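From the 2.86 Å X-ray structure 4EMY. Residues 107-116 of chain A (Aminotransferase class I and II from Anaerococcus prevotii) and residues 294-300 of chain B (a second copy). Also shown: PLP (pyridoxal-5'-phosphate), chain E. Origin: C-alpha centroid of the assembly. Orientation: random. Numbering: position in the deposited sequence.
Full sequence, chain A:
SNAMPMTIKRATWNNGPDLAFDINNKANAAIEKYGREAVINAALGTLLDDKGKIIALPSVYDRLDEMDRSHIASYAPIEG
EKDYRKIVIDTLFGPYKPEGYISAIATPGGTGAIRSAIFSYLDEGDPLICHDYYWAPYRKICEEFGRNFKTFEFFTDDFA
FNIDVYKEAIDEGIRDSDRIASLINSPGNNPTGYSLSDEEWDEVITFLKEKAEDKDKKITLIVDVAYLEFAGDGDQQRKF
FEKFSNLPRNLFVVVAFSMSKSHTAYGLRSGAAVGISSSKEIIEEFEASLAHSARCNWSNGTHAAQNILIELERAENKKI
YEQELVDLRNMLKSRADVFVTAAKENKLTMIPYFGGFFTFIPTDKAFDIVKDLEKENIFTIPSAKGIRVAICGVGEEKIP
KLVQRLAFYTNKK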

# COMPACT_ATOMS: atom_id res chain seq x y z
N THR A 107 -8.24 -0.38 -0.19
CA THR A 107 -7.01 0.03 -0.86
C THR A 107 -6.21 1.01 0.01
O THR A 107 -6.78 1.67 0.89
CB THR A 107 -7.32 0.72 -2.20
OG1 THR A 107 -8.31 1.73 -2.00
CG2 THR A 107 -7.80 -0.31 -3.27
N PRO A 108 -4.89 1.12 -0.23
CA PRO A 108 -4.16 2.14 0.54
C PRO A 108 -4.53 3.53 0.03
O PRO A 108 -3.98 4.01 -0.97
CB PRO A 108 -2.69 1.79 0.30
CG PRO A 108 -2.67 1.05 -1.00
CD PRO A 108 -4.01 0.41 -1.18
N GLY A 109 -5.51 4.14 0.70
CA GLY A 109 -6.10 5.41 0.26
C GLY A 109 -6.76 5.32 -1.11
O GLY A 109 -6.93 4.22 -1.65
N GLY A 110 -7.12 6.46 -1.67
CA GLY A 110 -7.71 6.51 -3.00
C GLY A 110 -6.69 6.13 -4.06
O GLY A 110 -7.04 5.50 -5.06
N THR A 111 -5.44 6.51 -3.82
CA THR A 111 -4.33 6.15 -4.70
C THR A 111 -4.37 4.65 -5.03
O THR A 111 -4.26 4.26 -6.20
CB THR A 111 -2.97 6.54 -4.07
OG1 THR A 111 -2.94 7.95 -3.84
CG2 THR A 111 -1.81 6.16 -4.98
N GLY A 112 -4.56 3.84 -3.99
CA GLY A 112 -4.67 2.39 -4.14
C GLY A 112 -5.74 1.99 -5.14
O GLY A 112 -5.51 1.14 -6.00
N ALA A 113 -6.91 2.62 -5.04
CA ALA A 113 -8.03 2.31 -5.91
C ALA A 113 -7.76 2.70 -7.36
O ALA A 113 -8.12 1.96 -8.28
CB ALA A 113 -9.29 2.98 -5.40
N ILE A 114 -7.12 3.84 -7.57
CA ILE A 114 -6.90 4.35 -8.92
C ILE A 114 -5.91 3.50 -9.72
O ILE A 114 -6.19 3.14 -10.86
CB ILE A 114 -6.47 5.83 -8.91
CG1 ILE A 114 -7.69 6.71 -8.64
CG2 ILE A 114 -5.84 6.25 -10.23
CD1 ILE A 114 -7.32 8.13 -8.32
N ARG A 115 -4.76 3.18 -9.12
CA ARG A 115 -3.73 2.38 -9.79
C ARG A 115 -4.26 1.00 -10.16
O ARG A 115 -3.90 0.44 -11.21
CB ARG A 115 -2.47 2.23 -8.92
CG ARG A 115 -2.68 1.39 -7.67
CD ARG A 115 -1.48 0.54 -7.30
NE ARG A 115 -1.18 -0.55 -8.24
CZ ARG A 115 -1.82 -1.72 -8.29
NH1 ARG A 115 -1.48 -2.64 -9.18
NH2 ARG A 115 -2.83 -1.97 -7.45
N SER A 116 -5.11 0.46 -9.29
CA SER A 116 -5.65 -0.87 -9.46
C SER A 116 -6.56 -0.91 -10.68
O SER A 116 -6.52 -1.86 -11.46
CB SER A 116 -6.38 -1.30 -8.19
OG SER A 116 -5.45 -1.41 -7.13
N1 PLP E . -7.24 11.83 -5.76
C2 PLP E . -7.10 13.21 -5.88
C2A PLP E . -7.76 13.93 -7.02
C3 PLP E . -6.37 13.93 -4.94
O3 PLP E . -6.24 15.28 -5.06
C4 PLP E . -5.75 13.29 -3.89
C4A PLP E . -4.46 13.90 -3.41
O4A PLP E . -4.44 14.64 -2.41
C5 PLP E . -5.90 11.91 -3.77
C6 PLP E . -6.64 11.18 -4.71
C5A PLP E . -5.21 11.20 -2.61
O4P PLP E . -5.95 10.12 -2.10
P PLP E . -5.26 9.26 -0.93
O1P PLP E . -4.39 8.24 -1.62
O2P PLP E . -6.36 8.65 -0.09
O3P PLP E . -4.39 10.14 -0.07
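Chain B (294-300) ARCNWSN

The most unusual feature of this contact is how little of it is held by side-chain polar bonds. Chain B meets chain A largely through backbone carbonyls at the end of a helix, and the one hydrogen bond between the stretches is weak. It runs from Ser B299 OG to Thr A111 OG1, 3.3 Å apart. Thr A111 OG1 also donates to PLP O1P at 2.7 Å, so this hydroxyl gives its proton to the cofactor phosphate and accepts the weak bond from chain B.

Residues 294-297 of chain B are the last part of a helix that begins earlier in the chain. The helix runs in toward chain A: Ala B294 is out of reach, and Asn B297 touches it. Trp B298 is the first residue to leave helical phi/psi. Ser B299 then takes a positive phi of 89°, and its N still bonds back to Ala B294 O at 2.6 Å. Asn B300 is extended, at phi/psi -171/152.

The backbones come nearest at Pro A108 and Trp B298, whose CA atoms are 5.3 Å apart. Here Pro A108 CG packs on Trp B298 CB at 3.8 Å. The indole itself leads away from chain A.

Thr A111 points toward chain B and is the most covered residue of the pair of stretches. Its CG2 lies 3.9 Å from Arg B295 O, 4.1 Å from Asn B297 O and 4.1 Å from Trp B298 C. One turn further on, Arg A115 CB sits 3.2 Å from Cys B296 O. Gly A112 CA lies 3.7 Å from Asn B297 O. A CB there would clash with Pro A108 CD of the same chain, at 2.3 Å, and not with chain B.

The CA-to-CB bond of Asn B297 points away overall, though the CB touches chain A and the end of the side chain comes nearer. Its OD1 is 2.9 Å from Arg A115 NE, yet the angle is too poor for a hydrogen bond. In all, the contact buries 331 Å², both sides summed.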

# COMPACT_ATOMS: atom_id res chain seq x y z
N ALA B 294 6.32 4.08 -4.98
CA ALA B 294 5.55 4.42 -3.78
C ALA B 294 4.45 5.41 -4.15
O ALA B 294 3.29 5.21 -3.79
CB ALA B 294 6.45 5.00 -2.71
N ARG B 295 4.82 6.44 -4.91
CA ARG B 295 3.87 7.46 -5.30
C ARG B 295 2.73 6.90 -6.17
O ARG B 295 1.63 7.44 -6.16
CB ARG B 295 4.58 8.61 -6.02
CG ARG B 295 3.74 9.88 -6.10
CD ARG B 295 3.21 10.25 -4.72
NE ARG B 295 1.96 11.00 -4.72
CZ ARG B 295 1.86 12.30 -4.98
NH1 ARG B 295 2.94 13.01 -5.29
NH2 ARG B 295 0.67 12.91 -4.94
N CYS B 296 3.00 5.82 -6.89
CA CYS B 296 2.03 5.28 -7.83
C CYS B 296 1.20 4.13 -7.29
O CYS B 296 0.14 3.81 -7.86
CB CYS B 296 2.73 4.82 -9.10
SG CYS B 296 3.49 6.19 -9.98
N ASN B 297 1.66 3.50 -6.22
CA ASN B 297 0.97 2.32 -5.72
C ASN B 297 0.21 2.54 -4.42
O ASN B 297 -0.97 2.21 -4.35
CB ASN B 297 1.91 1.11 -5.67
CG ASN B 297 2.20 0.55 -7.06
OD1 ASN B 297 1.64 -0.47 -7.46
ND2 ASN B 297 3.08 1.22 -7.80
N TRP B 298 0.88 3.10 -3.41
CA TRP B 298 0.25 3.36 -2.12
C TRP B 298 0.27 4.80 -1.71
O TRP B 298 -0.43 5.20 -0.78
CB TRP B 298 0.88 2.52 -1.02
CG TRP B 298 2.39 2.61 -0.96
CD1 TRP B 298 3.16 3.56 -0.30
CD2 TRP B 298 3.35 1.70 -1.60
NE1 TRP B 298 4.50 3.31 -0.48
CE2 TRP B 298 4.69 2.21 -1.25
CE3 TRP B 298 3.25 0.56 -2.39
CZ2 TRP B 298 5.85 1.59 -1.68
CZ3 TRP B 298 4.43 -0.05 -2.82
CH2 TRP B 298 5.69 0.45 -2.47
N SER B 299 1.08 5.59 -2.41
CA SER B 299 1.21 7.05 -2.21
C SER B 299 2.27 7.37 -1.16
O SER B 299 3.24 8.06 -1.46
CB SER B 299 -0.12 7.70 -1.84
OG SER B 299 -0.19 9.03 -2.32
N ASN B 300 2.06 6.85 0.05
CA ASN B 300 2.91 7.09 1.22
C ASN B 300 2.49 6.16 2.35
O ASN B 300 1.33 5.76 2.41
CB ASN B 300 2.85 8.54 1.69
CG ASN B 300 1.48 9.16 1.46
OD1 ASN B 300 0.57 8.98 2.26
ND2 ASN B 300 1.33 9.91 0.37